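Local coordinates for protein AGR_C_1268p (Agrobacterium tumefaciens str. C58, PDB 2GHS) that probably hydrolyses sugar lactones as a metal-dependent gluconolactonase of the SMP-30/regucalcin family, a six-bladed beta-propeller binding one divalent cation per subunit, at residues A[103-108]-A[112-117]. Residues are numbered along the deposited sequence; the frame is centred on the assembly and turned at random.
Sequences QLIASD and FLRDTA. With K (potassium ion), chain B.
Q103 lays its side chain alongside that of R114, both pointing the same way, across the two middle strands of one four-stranded antiparallel blade of the beta-propeller. OE1 of Q103 accepts a hydrogen bond from NH1 of R114 at 2.8 Å. The oxygen sits close to the guanidinium plane, yet the amide and guanidinium planes differ by 40°, and NH1 is tilted from the plane of the amide carbonyl. The R114 chain runs extended past the amide, and the turn about its CD-NE bond (chi4 -83°) swings NH1 back onto OE1. The T116 side chain crosses that of Q103 at about a right angle, its CG2 3.5 Å from CD of Q103, while W64 from the adjacent blade touches both Q103 and R114.

Beneath this pair the backbones are joined as a hairpin: Q103 with R114 and I105 with F112 are hydrogen-bonded pairs, each closed by two N-H...O bonds. The I105 N to F112 O bond is nearly straight, 173° at the hydrogen. Between them L104 and L113 form a non-hydrogen-bonded pair with CA atoms 4.7 Å apart, and on the face that carries L104 and L113, CD1 of L104 meets CD2 of L113 at 4.2 Å, with I98 touching both.

Toward the turn, OG of S107 approaches the F112 ring obliquely but bonds to D109 N and G110 O. One residue on, the backbone O of D108 binds the potassium ion at 2.6 Å, and E128 O, L131 O, N134 O and a water supply its other ligands.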
ATOM      1  N   GLN A 103     -13.870   2.117 -10.173  1.00  8.96           N
ATOM      2  CA  GLN A 103     -12.621   2.150  -9.452  1.00  7.14           C
ATOM      3  C   GLN A 103     -11.517   2.607 -10.433  1.00  7.34           C
ATOM      4  O   GLN A 103     -11.660   2.497 -11.659  1.00  7.71           O
ATOM      5  CB  GLN A 103     -12.257   0.754  -8.974  1.00  6.89           C
ATOM      6  CG  GLN A 103     -13.236   0.165  -7.978  1.00  9.30           C
ATOM      7  CD  GLN A 103     -13.077  -1.346  -7.795  1.00 12.85           C
ATOM      8  OE1 GLN A 103     -12.749  -2.062  -8.736  1.00 10.63           O
ATOM      9  NE2 GLN A 103     -13.313  -1.834  -6.584  1.00 13.89           N
ATOM     10  N   LEU A 104     -10.408   3.066  -9.851  1.00  8.01           N
ATOM     11  CA  LEU A 104      -9.143   3.392 -10.568  1.00  8.42           C
ATOM     12  C   LEU A 104      -8.083   2.365 -10.150  1.00  8.20           C
ATOM     13  O   LEU A 104      -7.943   2.073  -8.965  1.00  8.68           O
ATOM     14  CB  LEU A 104      -8.676   4.804 -10.168  1.00  8.14           C
ATOM     15  CG  LEU A 104      -7.329   5.240 -10.766  1.00 10.65           C
ATOM     16  CD1 LEU A 104      -7.384   5.441 -12.267  1.00 15.62           C
ATOM     17  CD2 LEU A 104      -6.807   6.475 -10.081  1.00 16.13           C
ATOM     18  N   ILE A 105      -7.437   1.747 -11.136  1.00  8.22           N
ATOM     19  CA  ILE A 105      -6.368   0.802 -10.853  0.65  7.88           C
ATOM     20  C   ILE A 105      -5.087   1.320 -11.478  1.00  7.39           C
ATOM     21  O   ILE A 105      -5.067   1.695 -12.665  1.00  8.16           O
ATOM     22  CB  ILE A 105      -6.670  -0.577 -11.451  0.65 10.00           C
ATOM     23  CG1 ILE A 105      -7.782  -1.270 -10.653  0.65 10.82           C
ATOM     24  CG2 ILE A 105      -5.406  -1.414 -11.464  0.65  8.46           C
ATOM     25  CD1 ILE A 105      -8.199  -2.588 -11.226  0.65 15.11           C
ATOM     26  N   ALA A 106      -4.019   1.357 -10.676  1.00  8.31           N
ATOM     27  CA  ALA A 106      -2.678   1.675 -11.166  1.00  9.56           C
ATOM     28  C   ALA A 106      -2.009   0.355 -11.498  1.00  9.95           C
ATOM     29  O   ALA A 106      -2.042  -0.582 -10.727  1.00 10.85           O
ATOM     30  CB  ALA A 106      -1.869   2.405 -10.121  1.00 12.66           C
ATOM     31  N   SER A 107      -1.362   0.306 -12.649  1.00  8.81           N
ATOM     32  CA  SER A 107      -0.675  -0.879 -13.070  1.00  8.13           C
ATOM     33  C   SER A 107       0.629  -0.552 -13.774  1.00  5.82           C
ATOM     34  O   SER A 107       0.946   0.630 -14.023  1.00  8.02           O
ATOM     35  CB  SER A 107      -1.559  -1.636 -14.050  1.00 10.35           C
ATOM     36  OG  SER A 107      -1.544  -1.075 -15.367  1.00  8.27           O
ATOM     37  N   ASP A 108       1.373  -1.611 -14.109  1.00  7.49           N
ATOM     38  CA  ASP A 108       2.584  -1.528 -14.905  1.00  7.18           C
ATOM     39  C   ASP A 108       2.378  -1.002 -16.298  1.00 10.23           C
ATOM     40  O   ASP A 108       3.338  -0.595 -16.959  1.00 10.93           O
ATOM     41  CB  ASP A 108       3.331  -2.874 -14.928  1.00  7.03           C
ATOM     42  CG  ASP A 108       2.511  -4.045 -15.514  1.00 10.68           C
ATOM     43  OD1 ASP A 108       1.272  -3.964 -15.549  1.00 11.17           O
ATOM     44  OD2 ASP A 108       3.143  -5.095 -15.866  1.00 10.96           O
ATOM     45  N   PHE A 112      -6.041   2.661 -15.223  1.00  7.37           N
ATOM     46  CA  PHE A 112      -7.255   2.149 -15.877  1.00  7.97           C
ATOM     47  C   PHE A 112      -8.464   2.345 -14.969  1.00  8.01           C
ATOM     48  O   PHE A 112      -8.356   2.223 -13.722  1.00 11.13           O
ATOM     49  CB  PHE A 112      -7.113   0.657 -16.145  1.00  9.03           C
ATOM     50  CG  PHE A 112      -6.188   0.339 -17.280  1.00 10.21           C
ATOM     51  CD1 PHE A 112      -4.817   0.420 -17.097  1.00 14.69           C
ATOM     52  CD2 PHE A 112      -6.679   0.034 -18.548  1.00  7.78           C
ATOM     53  CE1 PHE A 112      -3.953   0.144 -18.138  1.00 13.43           C
ATOM     54  CE2 PHE A 112      -5.800  -0.232 -19.600  1.00  8.56           C
ATOM     55  CZ  PHE A 112      -4.432  -0.153 -19.397  1.00 12.15           C
ATOM     56  N   LEU A 113      -9.581   2.682 -15.579  1.00  8.44           N
ATOM     57  CA  LEU A 113     -10.887   2.659 -14.900  1.00  8.92           C
ATOM     58  C   LEU A 113     -11.423   1.231 -14.932  1.00  9.18           C
ATOM     59  O   LEU A 113     -11.284   0.543 -15.938  1.00 11.47           O
ATOM     60  CB  LEU A 113     -11.866   3.577 -15.613  1.00  9.15           C
ATOM     61  CG  LEU A 113     -11.491   5.057 -15.723  1.00 12.91           C
ATOM     62  CD1 LEU A 113     -12.716   5.879 -16.235  1.00 18.64           C
ATOM     63  CD2 LEU A 113     -10.976   5.628 -14.413  1.00 19.16           C
ATOM     64  N   ARG A 114     -12.046   0.803 -13.839  1.00  8.03           N
ATOM     65  CA  ARG A 114     -12.629  -0.516 -13.750  1.00  7.51           C
ATOM     66  C   ARG A 114     -14.092  -0.328 -13.382  1.00 10.76           C
ATOM     67  O   ARG A 114     -14.402   0.318 -12.369  1.00  9.04           O
ATOM     68  CB  ARG A 114     -11.967  -1.346 -12.658  1.00  6.78           C
ATOM     69  CG  ARG A 114     -12.590  -2.742 -12.512  1.00  6.01           C
ATOM     70  CD  ARG A 114     -11.728  -3.637 -11.631  1.00  8.34           C
ATOM     71  NE  ARG A 114     -12.348  -4.938 -11.535  1.00  8.41           N
ATOM     72  CZ  ARG A 114     -13.324  -5.270 -10.698  1.00 12.60           C
ATOM     73  NH1 ARG A 114     -13.762  -4.473  -9.741  1.00 10.74           N
ATOM     74  NH2 ARG A 114     -13.827  -6.472 -10.787  1.00 13.32           N
ATOM     75  N   ASP A 115     -14.978  -0.878 -14.214  1.00  9.46           N
ATOM     76  CA  ASP A 115     -16.408  -0.905 -13.906  1.00  9.87           C
ATOM     77  C   ASP A 115     -16.650  -2.049 -12.941  1.00 11.09           C
ATOM     78  O   ASP A 115     -16.315  -3.192 -13.243  1.00 11.98           O
ATOM     79  CB  ASP A 115     -17.185  -1.106 -15.175  1.00  8.26           C
ATOM     80  CG  ASP A 115     -18.678  -1.018 -14.953  1.00 22.74           C
ATOM     81  OD1 ASP A 115     -19.257  -1.977 -14.408  1.00 19.97           O
ATOM     82  OD2 ASP A 115     -19.268   0.025 -15.317  1.00 32.96           O
ATOM     83  N   THR A 116     -17.205  -1.769 -11.755  1.00 11.42           N
ATOM     84  CA  THR A 116     -17.239  -2.821 -10.747  1.00 11.32           C
ATOM     85  C   THR A 116     -18.300  -3.881 -11.034  1.00 15.92           C
ATOM     86  O   THR A 116     -18.167  -5.032 -10.623  1.00 19.30           O
ATOM     87  CB  THR A 116     -17.422  -2.223  -9.360  1.00 17.54           C
ATOM     88  OG1 THR A 116     -18.692  -1.596  -9.326  1.00 17.61           O
ATOM     89  CG2 THR A 116     -16.380  -1.160  -9.080  1.00 18.11           C
ATOM     90  N   ALA A 117     -19.307  -3.519 -11.808  1.00 14.92           N
ATOM     91  CA  ALA A 117     -20.338  -4.500 -12.214  1.00 16.87           C
ATOM     92  C   ALA A 117     -19.884  -5.513 -13.276  1.00 17.06           C
ATOM     93  O   ALA A 117     -20.259  -6.685 -13.240  1.00 16.63           O
ATOM     94  CB  ALA A 117     -21.580  -3.765 -12.726  1.00 17.32           C
TER
HETATM   95  K     K B 315       5.812   0.133 -17.293  1.00 12.29           K
HETATM   96  O   HOH W   1       5.901   1.259 -14.714  1.00 10.79           O